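Transcriptional regulator ComR (Streptococcus vestibularis F0396, PDB 6HU8) acts as a competence regulator of the RNPP family, joining an HTH domain that probably binds DNA to a TPR domain associated with signalling-peptide binding. Local coordinates at residues D50-I55 with K61-L66; T122-E127 with E136-V141; E143-L148 with D167-H172; K255-L258 with G262-K265; E269-A274 with R291-A296. All blocks are in the same frame, centred on the assembly; numbering follows the deposited sequence.

Contact 1 (D50-I55 with K61-L66); sequences DKLSYI and KSMADL
The backbones of 50-55 and 61-66 come nearest at Ser53 and Met63, whose CA atoms are 6.4 Å apart. The first segment is a run of helix 49-59; the second turns into the short helix 63-67, with Ser62 at its N-cap position and its N-H bonded to Asp65 OD2. Between the segments, Met63 reaches over the helix backbone. Its CG packs on Leu52 CG at 3.9 Å, SD lies 3.5 Å from Ser53 CA, and the bend about CG-SD (chi3 -84°) turns the CE methyl against Ser53 CB at 3.8 Å. One turn on, a single methyl of Leu66 serves two partners: CD1 lies 3.9 Å from Leu52 CD1 and equally far from Ile55 CG2. Leu52 and Leu66 pass with opposite headings, whereas Ile55 meets Leu66 nearly at a right angle. Ile11 of helix 3-17 touches both Leu52 and Ile55, so the contact belongs to the hydrophobic core of the HTH cro/C1-type region, which is probably DNA-binding. The side-chain interface is almost wholly aliphatic and thioether, which implies that helix 63-67 is held here by shape and burial of apolar surface, with the polar Asp65-Ser62 pairing set apart.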
# COMPACT_ATOMS: atom_id res chain seq x y z
N ASP A 50 14.25 -4.57 10.25
CA ASP A 50 14.90 -3.43 9.62
C ASP A 50 15.22 -2.34 10.64
O ASP A 50 16.32 -1.82 10.67
CB ASP A 50 14.03 -2.82 8.52
CG ASP A 50 13.88 -3.74 7.32
OD1 ASP A 50 14.80 -4.56 7.07
OD2 ASP A 50 12.85 -3.63 6.62
N LYS A 51 14.24 -1.99 11.46
CA LYS A 51 14.48 -0.94 12.43
C LYS A 51 15.42 -1.39 13.57
O LYS A 51 16.29 -0.63 14.01
CB LYS A 51 13.14 -0.40 12.96
CG LYS A 51 12.28 0.16 11.81
CD LYS A 51 11.35 1.28 12.21
CE LYS A 51 10.49 1.73 11.01
NZ LYS A 51 11.28 2.12 9.81
N LEU A 52 15.30 -2.64 14.03
CA LEU A 52 16.23 -3.11 15.05
C LEU A 52 17.66 -3.19 14.49
O LEU A 52 18.63 -2.87 15.18
CB LEU A 52 15.81 -4.48 15.60
CG LEU A 52 16.61 -4.93 16.82
CD1 LEU A 52 16.45 -3.99 18.01
CD2 LEU A 52 16.24 -6.35 17.25
N SER A 53 17.79 -3.62 13.24
CA SER A 53 19.09 -3.68 12.57
C SER A 53 19.76 -2.30 12.53
O SER A 53 20.97 -2.16 12.73
CB SER A 53 18.92 -4.24 11.15
OG SER A 53 20.15 -4.26 10.47
N TYR A 54 18.97 -1.26 12.27
CA TYR A 54 19.49 0.10 12.22
C TYR A 54 19.94 0.54 13.61
O TYR A 54 21.04 1.09 13.79
CB TYR A 54 18.44 1.06 11.64
CG TYR A 54 18.82 2.53 11.78
CD1 TYR A 54 19.68 3.13 10.87
CD2 TYR A 54 18.33 3.29 12.84
CE1 TYR A 54 20.05 4.46 11.00
CE2 TYR A 54 18.71 4.66 12.99
CZ TYR A 54 19.57 5.21 12.07
OH TYR A 54 19.95 6.51 12.16
N ILE A 55 19.08 0.31 14.60
CA ILE A 55 19.32 0.73 15.97
C ILE A 55 20.59 0.07 16.50
O ILE A 55 21.42 0.73 17.15
CB ILE A 55 18.12 0.38 16.90
CG1 ILE A 55 16.93 1.30 16.58
CG2 ILE A 55 18.50 0.48 18.37
CD1 ILE A 55 15.63 0.91 17.30
N LYS A 61 26.25 -2.37 18.48
CA LYS A 61 25.90 -3.67 19.07
C LYS A 61 25.46 -4.66 18.01
O LYS A 61 25.16 -4.28 16.87
CB LYS A 61 24.79 -3.49 20.11
CG LYS A 61 25.17 -2.57 21.24
CD LYS A 61 26.26 -3.21 22.08
CE LYS A 61 26.50 -2.47 23.37
NZ LYS A 61 27.54 -3.18 24.16
N SER A 62 25.40 -5.94 18.36
CA SER A 62 24.71 -6.87 17.47
C SER A 62 23.27 -6.96 17.94
O SER A 62 22.97 -6.67 19.10
CB SER A 62 25.37 -8.25 17.45
OG SER A 62 24.81 -9.09 18.44
N MET A 63 22.37 -7.37 17.05
CA MET A 63 20.96 -7.38 17.39
C MET A 63 20.67 -8.35 18.51
O MET A 63 19.84 -8.07 19.36
CB MET A 63 20.12 -7.72 16.18
CG MET A 63 19.81 -6.49 15.32
SD MET A 63 18.82 -6.94 13.89
CE MET A 63 20.09 -7.49 12.73
N ALA A 64 21.35 -9.49 18.49
CA ALA A 64 21.28 -10.44 19.60
C ALA A 64 21.57 -9.76 20.95
O ALA A 64 20.92 -10.08 21.95
CB ALA A 64 22.25 -11.58 19.35
N ASP A 65 22.51 -8.82 20.98
CA ASP A 65 22.83 -8.08 22.21
C ASP A 65 21.61 -7.36 22.76
O ASP A 65 21.31 -7.43 23.95
CB ASP A 65 23.93 -7.02 21.99
CG ASP A 65 25.27 -7.63 21.59
OD1 ASP A 65 25.42 -8.87 21.68
OD2 ASP A 65 26.18 -6.85 21.19
N LEU A 66 20.91 -6.65 21.89
CA LEU A 66 19.79 -5.82 22.31
C LEU A 66 18.60 -6.68 22.72
O LEU A 66 17.72 -6.24 23.46
CB LEU A 66 19.37 -4.87 21.19
CG LEU A 66 20.30 -3.71 20.89
CD1 LEU A 66 19.74 -2.89 19.76
CD2 LEU A 66 20.54 -2.85 22.13

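Contact 2 (T122-E127 with E136-V141); sequences TLDILE and EERPKV
Arg138 bridges to Asp124 and Glu127 in a salt-bridge network within the tetratricopeptide (TPR) region, joining helix 117-131 to the start of helix 139-152, where Arg138 holds the N-cap position. From CB, which points toward the opposing helix, the aliphatic stem of CG and CD bends at chi2 (-101°) and again at chi3, bringing the guanidinium back over Val141. The CG2 methyl of Val141 lies 3.4 Å from the guanidinium plane, beneath its rim. NE is hydrogen-bonded just outside the two segments. CZ and NH1 stay about 4.0 Å from Asp124 OD1; of the atoms facing Asp124, NH2 comes nearest. That nitrogen gives Asp124 OD1 a hydrogen bond of 3.2 Å, bent to 148° at the hydrogen, and forms a second salt bridge with Glu127 OE2, also at 3.2 Å. The extended Glu127 chain crosses the arginine at about a right angle. Asn128 OD1 accepts a further hydrogen bond from NH2, so one terminal nitrogen gathers three oxygens from a single helix face; the two carboxylates would be expected to stabilise its positive charge. Asp124 OD1 receives NH2 from above its carboxylate plane, which stands 83° from the guanidinium, while OD2 rests 3.5 Å from Val141 CG2.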
# COMPACT_ATOMS: atom_id res chain seq x y z
N THR A 122 -0.03 -2.11 8.10
CA THR A 122 -0.53 -2.74 6.88
C THR A 122 -1.94 -3.27 7.09
O THR A 122 -2.81 -3.12 6.22
CB THR A 122 0.40 -3.88 6.42
OG1 THR A 122 1.52 -3.32 5.71
CG2 THR A 122 -0.33 -4.83 5.49
N LEU A 123 -2.19 -3.86 8.26
CA LEU A 123 -3.51 -4.40 8.55
C LEU A 123 -4.53 -3.27 8.69
O LEU A 123 -5.63 -3.35 8.16
CB LEU A 123 -3.47 -5.26 9.81
CG LEU A 123 -2.60 -6.53 9.67
CD1 LEU A 123 -2.60 -7.36 10.96
CD2 LEU A 123 -3.05 -7.36 8.48
N ASP A 124 -4.15 -2.21 9.41
CA ASP A 124 -5.01 -1.05 9.57
C ASP A 124 -5.37 -0.41 8.22
O ASP A 124 -6.52 -0.02 8.01
CB ASP A 124 -4.34 -0.01 10.47
CG ASP A 124 -4.45 -0.35 11.95
OD1 ASP A 124 -5.43 -1.01 12.36
OD2 ASP A 124 -3.54 0.05 12.71
N ILE A 125 -4.39 -0.29 7.33
CA ILE A 125 -4.60 0.34 6.02
C ILE A 125 -5.61 -0.43 5.18
O ILE A 125 -6.56 0.14 4.66
CB ILE A 125 -3.29 0.47 5.21
CG1 ILE A 125 -2.39 1.54 5.80
CG2 ILE A 125 -3.58 0.78 3.73
CD1 ILE A 125 -1.02 1.60 5.13
N LEU A 126 -5.38 -1.73 5.02
CA LEU A 126 -6.31 -2.59 4.30
C LEU A 126 -7.71 -2.47 4.87
O LEU A 126 -8.69 -2.36 4.13
CB LEU A 126 -5.85 -4.05 4.36
CG LEU A 126 -4.58 -4.37 3.58
CD1 LEU A 126 -4.07 -5.75 3.94
CD2 LEU A 126 -4.87 -4.28 2.08
N GLU A 127 -7.80 -2.47 6.19
CA GLU A 127 -9.09 -2.43 6.87
C GLU A 127 -9.78 -1.08 6.65
O GLU A 127 -10.97 -1.04 6.35
CB GLU A 127 -8.93 -2.71 8.36
CG GLU A 127 -10.24 -2.93 9.08
CD GLU A 127 -10.08 -2.93 10.60
OE1 GLU A 127 -10.55 -3.89 11.24
OE2 GLU A 127 -9.49 -1.97 11.14
N GLU A 136 -9.04 10.49 9.07
CA GLU A 136 -9.04 11.41 10.21
C GLU A 136 -9.61 10.77 11.48
O GLU A 136 -9.27 11.17 12.59
CB GLU A 136 -9.84 12.67 9.88
CG GLU A 136 -9.26 13.50 8.74
CD GLU A 136 -10.09 13.42 7.47
OE1 GLU A 136 -10.36 12.29 7.00
OE2 GLU A 136 -10.50 14.49 6.95
N GLU A 137 -10.47 9.77 11.30
CA GLU A 137 -11.09 9.07 12.42
C GLU A 137 -10.07 8.27 13.23
O GLU A 137 -10.36 7.85 14.35
CB GLU A 137 -12.20 8.12 11.94
CG GLU A 137 -13.52 8.79 11.59
CD GLU A 137 -14.71 7.82 11.59
OE1 GLU A 137 -14.54 6.63 11.23
OE2 GLU A 137 -15.82 8.26 11.97
N ARG A 138 -8.89 8.07 12.64
CA ARG A 138 -7.88 7.20 13.24
C ARG A 138 -6.52 7.88 13.43
O ARG A 138 -5.54 7.47 12.80
CB ARG A 138 -7.71 5.95 12.38
CG ARG A 138 -9.03 5.26 12.09
CD ARG A 138 -9.22 4.06 12.99
NE ARG A 138 -8.97 2.82 12.25
CZ ARG A 138 -8.21 1.82 12.70
NH1 ARG A 138 -7.62 1.92 13.89
NH2 ARG A 138 -8.04 0.73 11.95
N PRO A 139 -6.45 8.90 14.31
CA PRO A 139 -5.23 9.68 14.56
C PRO A 139 -4.02 8.84 14.96
O PRO A 139 -2.89 9.19 14.60
CB PRO A 139 -5.64 10.61 15.72
CG PRO A 139 -6.76 9.90 16.39
CD PRO A 139 -7.52 9.24 15.27
N LYS A 140 -4.24 7.76 15.70
CA LYS A 140 -3.12 6.94 16.14
C LYS A 140 -2.52 6.21 14.95
O LYS A 140 -1.32 6.06 14.83
CB LYS A 140 -3.56 5.96 17.22
CG LYS A 140 -4.20 6.63 18.43
CD LYS A 140 -4.35 5.67 19.61
CE LYS A 140 -4.25 4.20 19.18
NZ LYS A 140 -4.04 3.28 20.34
N VAL A 141 -3.38 5.79 14.03
CA VAL A 141 -2.94 5.19 12.78
C VAL A 141 -2.26 6.26 11.92
O VAL A 141 -1.21 6.03 11.31
CB VAL A 141 -4.13 4.58 12.01
CG1 VAL A 141 -3.72 4.18 10.61
CG2 VAL A 141 -4.69 3.40 12.79

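Contact 3 (E143-L148 with D167-H172); sequences EIYEDL and DYYFYH
An aromatic cluster fills the crossing between helices 139-152 and 160-173, with Tyr145 laid against three residues of the second helix, Tyr168 and His172 on one face and Tyr169 at its hydroxyl. The edge of Tyr168 stands on the face of Tyr145 in a T-shaped pair: the centroids are 5.2 Å apart, the planes meet at 84°, and Tyr168 CD2 comes within 3.5 Å of Tyr145 CD1. The His172 ring is turned only 18° from that of Tyr145 but is slid so far that the two barely overlap, CE1 lying 3.6 Å from Tyr145 CE2. Within the TPR region these two helices cross steeply, their local axes 11.2 Å apart at closest approach. With CG opposite the backbone N (chi1 151°), Tyr145 carries its OH up to the other backbone, 3.3 Å from Tyr169 CA. The imidazole is held in place from both nitrogens: ND1 donates to Tyr168 O one turn back, at 2.7 Å and nearly straight, the oxygen sitting in the ring plane, while NE2 is hydrogen-bonded to Glu142 OE2. Trp135 stacks on the histidine, and Tyr168 OH bonds to the Asn128 side chain, which ties the cluster to helix 117-131.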
# COMPACT_ATOMS: atom_id res chain seq x y z
N GLU A 143 -0.63 8.95 12.77
CA GLU A 143 0.68 9.30 13.32
C GLU A 143 1.75 8.30 12.87
O GLU A 143 2.88 8.66 12.55
CB GLU A 143 0.61 9.37 14.86
CG GLU A 143 1.88 9.81 15.56
CD GLU A 143 1.78 9.75 17.10
OE1 GLU A 143 0.99 8.93 17.62
OE2 GLU A 143 2.48 10.52 17.79
N ILE A 144 1.39 7.02 12.87
CA ILE A 144 2.28 5.96 12.41
C ILE A 144 2.45 6.02 10.89
O ILE A 144 3.58 5.97 10.38
CB ILE A 144 1.75 4.56 12.86
CG1 ILE A 144 1.94 4.40 14.37
CG2 ILE A 144 2.43 3.42 12.07
CD1 ILE A 144 0.96 3.45 15.03
N TYR A 145 1.35 6.15 10.17
CA TYR A 145 1.42 6.25 8.72
C TYR A 145 2.31 7.42 8.33
O TYR A 145 3.09 7.33 7.38
CB TYR A 145 0.01 6.42 8.12
CG TYR A 145 0.01 7.20 6.83
CD1 TYR A 145 0.24 6.56 5.60
CD2 TYR A 145 -0.27 8.56 6.82
CE1 TYR A 145 0.23 7.28 4.41
CE2 TYR A 145 -0.27 9.29 5.66
CZ TYR A 145 -0.03 8.66 4.46
OH TYR A 145 -0.06 9.42 3.32
N GLU A 146 2.22 8.51 9.08
CA GLU A 146 2.94 9.73 8.71
C GLU A 146 4.45 9.49 8.60
O GLU A 146 5.07 9.86 7.61
CB GLU A 146 2.66 10.88 9.69
CG GLU A 146 3.26 12.19 9.21
CD GLU A 146 2.91 13.38 10.11
OE1 GLU A 146 3.39 13.42 11.26
OE2 GLU A 146 2.16 14.28 9.66
N ASP A 147 5.04 8.84 9.60
CA ASP A 147 6.49 8.67 9.56
C ASP A 147 6.90 7.58 8.56
O ASP A 147 7.91 7.74 7.86
CB ASP A 147 7.05 8.38 10.96
CG ASP A 147 7.14 9.65 11.82
OD1 ASP A 147 6.88 10.75 11.26
OD2 ASP A 147 7.49 9.56 13.01
N LEU A 148 6.14 6.50 8.47
CA LEU A 148 6.44 5.48 7.45
C LEU A 148 6.32 6.05 6.03
O LEU A 148 7.13 5.71 5.16
CB LEU A 148 5.53 4.25 7.63
CG LEU A 148 5.88 3.48 8.91
CD1 LEU A 148 4.82 2.43 9.27
CD2 LEU A 148 7.24 2.80 8.76
N ASP A 167 -0.66 3.20 -1.02
CA ASP A 167 -2.10 3.10 -1.22
C ASP A 167 -2.86 4.04 -0.26
O ASP A 167 -3.77 4.77 -0.67
CB ASP A 167 -2.56 1.65 -1.04
CG ASP A 167 -3.77 1.31 -1.87
OD1 ASP A 167 -4.32 2.22 -2.54
OD2 ASP A 167 -4.16 0.13 -1.86
N TYR A 168 -2.46 4.03 1.02
CA TYR A 168 -3.11 4.88 2.03
C TYR A 168 -2.92 6.36 1.70
O TYR A 168 -3.81 7.20 1.93
CB TYR A 168 -2.55 4.58 3.43
CG TYR A 168 -3.51 4.87 4.56
CD1 TYR A 168 -4.85 4.49 4.49
CD2 TYR A 168 -3.07 5.50 5.73
CE1 TYR A 168 -5.73 4.73 5.54
CE2 TYR A 168 -3.94 5.74 6.79
CZ TYR A 168 -5.26 5.36 6.69
OH TYR A 168 -6.11 5.60 7.73
N TYR A 169 -1.75 6.69 1.15
CA TYR A 169 -1.48 8.05 0.69
C TYR A 169 -2.49 8.46 -0.39
O TYR A 169 -3.15 9.49 -0.27
CB TYR A 169 -0.03 8.17 0.19
CG TYR A 169 0.20 9.36 -0.73
CD1 TYR A 169 0.01 10.67 -0.28
CD2 TYR A 169 0.63 9.17 -2.04
CE1 TYR A 169 0.22 11.76 -1.12
CE2 TYR A 169 0.83 10.27 -2.90
CZ TYR A 169 0.62 11.55 -2.43
OH TYR A 169 0.83 12.63 -3.26
N PHE A 170 -2.62 7.65 -1.45
CA PHE A 170 -3.59 7.94 -2.50
C PHE A 170 -5.01 8.06 -1.94
O PHE A 170 -5.79 8.91 -2.37
CB PHE A 170 -3.55 6.86 -3.59
CG PHE A 170 -2.26 6.85 -4.36
CD1 PHE A 170 -1.61 8.05 -4.66
CD2 PHE A 170 -1.69 5.67 -4.78
CE1 PHE A 170 -0.42 8.07 -5.38
CE2 PHE A 170 -0.50 5.68 -5.50
CZ PHE A 170 0.14 6.88 -5.79
N TYR A 171 -5.31 7.22 -0.95
CA TYR A 171 -6.58 7.27 -0.23
C TYR A 171 -6.82 8.64 0.42
O TYR A 171 -7.97 9.05 0.56
CB TYR A 171 -6.61 6.17 0.82
CG TYR A 171 -7.92 5.96 1.54
CD1 TYR A 171 -9.04 5.49 0.87
CD2 TYR A 171 -8.02 6.17 2.91
CE1 TYR A 171 -10.24 5.26 1.53
CE2 TYR A 171 -9.21 5.94 3.59
CZ TYR A 171 -10.32 5.49 2.90
OH TYR A 171 -11.50 5.26 3.57
N HIS A 172 -5.75 9.32 0.83
CA HIS A 172 -5.88 10.69 1.36
C HIS A 172 -6.31 11.68 0.28
O HIS A 172 -6.96 12.69 0.56
CB HIS A 172 -4.56 11.20 1.97
CG HIS A 172 -4.25 10.66 3.32
ND1 HIS A 172 -4.09 9.31 3.57
CD2 HIS A 172 -4.07 11.28 4.51
CE1 HIS A 172 -3.82 9.13 4.85
NE2 HIS A 172 -3.80 10.31 5.44

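Contact 4 (K255-L258 with G262-K265); sequences KYEL and GNKK
The backbone N-H of Asn263 closes the turn between two consecutive helices of the TPR region by donating to Glu257 O at 2.9 Å. This N-H...O bond is straight (166°), although the donor approaches from above the carbonyl plane. It reaches back to the last turns of helix 246-261. The neighbouring amide, Gly262 N, makes only a weak, bent bond with Leu258 O at 3.1 Å, and Gly262 CA adds a C-H...O contact to the same oxygen. The junction is thus a helix C-terminus ended by Gly262, whose positive phi (57°) takes the chain out of helical conformation, followed directly by Asn263 as the N-cap of helix 264-279. That reversal lets the next helix begin almost at once.

Around this backbone core the side chains run in two pairs. Glu257 and Asn263 project in parallel, the carboxylate and amide planes almost perpendicular, with Glu257 OE2 at 3.8 Å from Asn263 CB. On the other flank the Leu258 tip crosses the stem of Lys264. Farther out, Asn261 ND2 bonds to Glu257 OE2, and Asn263 OD1 caps the N-H of Lys266, so one asparagine ends the first helix with its backbone and starts the second with its side chain. Leu258 also packs on Ala267, its CD2 methyl resting 4.0 Å from Lys264 CG.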
# COMPACT_ATOMS: atom_id res chain seq x y z
N LYS A 255 -12.18 6.59 -20.41
CA LYS A 255 -12.55 7.84 -19.75
C LYS A 255 -11.54 8.94 -20.05
O LYS A 255 -11.91 10.11 -20.22
CB LYS A 255 -12.68 7.62 -18.23
CG LYS A 255 -14.09 7.15 -17.82
CD LYS A 255 -14.07 6.23 -16.63
CE LYS A 255 -15.26 6.47 -15.71
NZ LYS A 255 -16.59 6.40 -16.36
N TYR A 256 -10.27 8.56 -20.12
CA TYR A 256 -9.20 9.47 -20.54
C TYR A 256 -9.43 10.01 -21.97
O TYR A 256 -9.38 11.24 -22.21
CB TYR A 256 -7.85 8.75 -20.46
CG TYR A 256 -6.73 9.50 -21.13
CD1 TYR A 256 -6.15 10.61 -20.53
CD2 TYR A 256 -6.26 9.11 -22.38
CE1 TYR A 256 -5.13 11.31 -21.16
CE2 TYR A 256 -5.25 9.79 -23.01
CZ TYR A 256 -4.69 10.89 -22.40
OH TYR A 256 -3.68 11.57 -23.04
N GLU A 257 -9.67 9.11 -22.92
CA GLU A 257 -9.93 9.50 -24.31
C GLU A 257 -11.15 10.41 -24.42
O GLU A 257 -11.13 11.41 -25.14
CB GLU A 257 -10.12 8.26 -25.20
CG GLU A 257 -8.85 7.47 -25.42
CD GLU A 257 -7.80 8.22 -26.25
OE1 GLU A 257 -6.64 7.76 -26.27
OE2 GLU A 257 -8.15 9.24 -26.90
N LEU A 258 -12.22 10.05 -23.70
CA LEU A 258 -13.42 10.88 -23.62
C LEU A 258 -13.15 12.27 -23.04
O LEU A 258 -13.42 13.29 -23.68
CB LEU A 258 -14.46 10.20 -22.74
CG LEU A 258 -15.77 9.68 -23.29
CD1 LEU A 258 -16.71 9.58 -22.11
CD2 LEU A 258 -16.34 10.58 -24.37
N GLY A 262 -11.54 14.25 -25.94
CA GLY A 262 -12.84 14.38 -26.58
C GLY A 262 -13.00 13.41 -27.73
O GLY A 262 -13.71 13.70 -28.70
N ASN A 263 -12.35 12.26 -27.64
CA ASN A 263 -12.40 11.27 -28.71
C ASN A 263 -13.40 10.14 -28.44
O ASN A 263 -13.08 9.18 -27.72
CB ASN A 263 -10.99 10.70 -28.95
CG ASN A 263 -10.90 9.90 -30.23
OD1 ASN A 263 -11.91 9.42 -30.75
ND2 ASN A 263 -9.69 9.75 -30.76
N LYS A 264 -14.59 10.23 -29.03
CA LYS A 264 -15.65 9.27 -28.71
C LYS A 264 -15.45 7.93 -29.37
O LYS A 264 -15.84 6.90 -28.80
CB LYS A 264 -17.01 9.83 -29.11
CG LYS A 264 -17.51 10.93 -28.20
CD LYS A 264 -18.60 11.73 -28.89
CE LYS A 264 -19.31 12.66 -27.92
NZ LYS A 264 -18.37 13.23 -26.92
N LYS A 265 -14.87 7.92 -30.57
CA LYS A 265 -14.59 6.66 -31.27
C LYS A 265 -13.55 5.83 -30.52
O LYS A 265 -13.69 4.61 -30.40
CB LYS A 265 -14.08 6.91 -32.69
CG LYS A 265 -13.56 5.64 -33.40
CD LYS A 265 -13.37 5.89 -34.91
CE LYS A 265 -13.27 4.61 -35.73
NZ LYS A 265 -11.98 3.87 -35.50

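Contact 5 (E269-A274 with R291-A296); sequences ENYDKA and RAEKAA
Asp272 OD1 takes a 2.7 Å hydrogen bond from Lys294 NZ, the core of a salt bridge between helices 264-279 and 285-296. The ammonium meets the oxygen on its syn side, only 15° out of the carboxylate plane. Lysine gets there fully stretched: an all-extended chain runs along the neighbouring helix and ends beside the aspartate.

On its way it lines Tyr271. The phenol ring lies with one face against the backbone of Lys294, whose CA sits 3.6 Å above the ring centroid and 7° off the normal, a well-centred CH-pi contact. Lys294 CB is 3.7 Å from Tyr271 CD1, and CG continues over Tyr271 CB, so the aliphatic stem and the aromatic side chain run alongside one another with opposite headings. Near the plane of the ring, at its edge, Glu293 CG approaches Tyr271 OH to 3.3 Å. That hydroxyl is hydrogen-bonded to Asp297 OD2 and probably to Lys255 NZ of helix 246-261, while Glu293 OE2 forms its own salt bridge with Lys255. A ring thus packed on its face and tethered at its oxygen is probably restrained in its rotation. The two helices run antiparallel, their local axes 9.9 Å apart and 166° between directions, the close side-by-side packing of neighbouring helices in a TPR-type helical array.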
# COMPACT_ATOMS: atom_id res chain seq x y z
N GLU A 269 -14.02 2.29 -28.56
CA GLU A 269 -13.13 1.14 -28.78
C GLU A 269 -12.59 0.59 -27.45
O GLU A 269 -12.56 -0.62 -27.24
CB GLU A 269 -11.97 1.53 -29.70
CG GLU A 269 -12.44 1.90 -31.13
CD GLU A 269 -11.33 2.42 -32.02
OE1 GLU A 269 -10.22 2.67 -31.51
OE2 GLU A 269 -11.58 2.60 -33.23
N ASN A 270 -12.18 1.49 -26.56
CA ASN A 270 -11.61 1.08 -25.28
C ASN A 270 -12.66 0.46 -24.35
O ASN A 270 -12.38 -0.55 -23.68
CB ASN A 270 -10.91 2.26 -24.61
CG ASN A 270 -9.63 2.66 -25.33
OD1 ASN A 270 -8.93 1.80 -25.88
ND2 ASN A 270 -9.32 3.94 -25.34
N TYR A 271 -13.88 1.00 -24.34
CA TYR A 271 -14.97 0.34 -23.61
C TYR A 271 -15.26 -1.04 -24.21
O TYR A 271 -15.54 -1.99 -23.48
CB TYR A 271 -16.25 1.18 -23.62
CG TYR A 271 -16.39 2.07 -22.40
CD1 TYR A 271 -16.53 1.54 -21.12
CD2 TYR A 271 -16.42 3.45 -22.55
CE1 TYR A 271 -16.65 2.36 -20.00
CE2 TYR A 271 -16.54 4.28 -21.43
CZ TYR A 271 -16.67 3.73 -20.17
OH TYR A 271 -16.80 4.56 -19.08
N ASP A 272 -15.20 -1.15 -25.54
CA ASP A 272 -15.49 -2.43 -26.18
C ASP A 272 -14.44 -3.48 -25.84
O ASP A 272 -14.77 -4.66 -25.67
CB ASP A 272 -15.61 -2.29 -27.70
CG ASP A 272 -16.96 -1.76 -28.15
OD1 ASP A 272 -17.88 -1.65 -27.31
OD2 ASP A 272 -17.10 -1.46 -29.35
N LYS A 273 -13.18 -3.06 -25.77
CA LYS A 273 -12.12 -3.94 -25.26
C LYS A 273 -12.42 -4.41 -23.83
O LYS A 273 -12.25 -5.59 -23.51
CB LYS A 273 -10.77 -3.23 -25.28
CG LYS A 273 -10.12 -3.16 -26.64
CD LYS A 273 -8.77 -2.44 -26.56
CE LYS A 273 -8.16 -2.26 -27.96
NZ LYS A 273 -7.01 -1.32 -27.96
N ALA A 274 -12.83 -3.47 -22.97
CA ALA A 274 -13.24 -3.82 -21.61
C ALA A 274 -14.38 -4.84 -21.57
O ALA A 274 -14.37 -5.77 -20.76
CB ALA A 274 -13.65 -2.53 -20.83
N ARG A 291 -20.69 -2.73 -19.31
CA ARG A 291 -21.65 -2.35 -20.33
C ARG A 291 -22.48 -1.17 -19.84
O ARG A 291 -22.76 -0.25 -20.58
CB ARG A 291 -22.55 -3.55 -20.70
CG ARG A 291 -23.17 -3.48 -22.06
CD ARG A 291 -24.09 -4.69 -22.33
NE ARG A 291 -23.34 -5.94 -22.52
CZ ARG A 291 -22.71 -6.24 -23.64
NH1 ARG A 291 -22.73 -5.37 -24.65
NH2 ARG A 291 -22.05 -7.39 -23.75
N ALA A 292 -22.85 -1.19 -18.56
CA ALA A 292 -23.63 -0.09 -17.99
C ALA A 292 -22.81 1.19 -17.92
O ALA A 292 -23.35 2.29 -18.06
CB ALA A 292 -24.12 -0.46 -16.62
N GLU A 293 -21.50 1.07 -17.68
CA GLU A 293 -20.65 2.25 -17.53
C GLU A 293 -20.44 2.92 -18.89
O GLU A 293 -20.44 4.15 -19.00
CB GLU A 293 -19.32 1.87 -16.90
CG GLU A 293 -18.41 3.05 -16.60
CD GLU A 293 -18.84 3.82 -15.35
OE1 GLU A 293 -19.78 3.36 -14.67
OE2 GLU A 293 -18.24 4.88 -15.05
N LYS A 294 -20.26 2.10 -19.92
CA LYS A 294 -20.17 2.55 -21.31
C LYS A 294 -21.41 3.36 -21.68
O LYS A 294 -21.32 4.41 -22.33
CB LYS A 294 -20.01 1.36 -22.27
CG LYS A 294 -20.01 1.73 -23.75
CD LYS A 294 -20.08 0.50 -24.66
CE LYS A 294 -19.88 0.90 -26.11
NZ LYS A 294 -20.13 -0.23 -27.08
N ALA A 295 -22.56 2.86 -21.26
CA ALA A 295 -23.83 3.50 -21.62
C ALA A 295 -24.03 4.79 -20.86
O ALA A 295 -24.56 5.76 -21.39
CB ALA A 295 -24.99 2.55 -21.38
N ALA A 296 -23.60 4.81 -19.60
CA ALA A 296 -23.73 6.02 -18.79
C ALA A 296 -22.76 7.10 -19.26
O ALA A 296 -22.96 8.28 -18.98
CB ALA A 296 -23.50 5.70 -17.32

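Contact 1 lies in the HTH region and contacts 2 to 5 in the TPR region. One place where the regions meet is the packing of Lys51 of contact 1 on Leu148 of contact 3, CE to CD2 at 4.1 Å, although the centres of these contacts are 26 Å apart. Contacts 2 and 3 share helix 139-152, and Ile125 CG1 of contact 2 rests 3.7 Å from Tyr168 CG of contact 3. Contacts 4 and 5 form the other end, sharing helix 264-279 and joined by a 2.6 Å salt bridge from Lys255 NZ to Glu293 OE2. Contact 4 sits across the chain's centre from contact 1, about 55 Å away between centres.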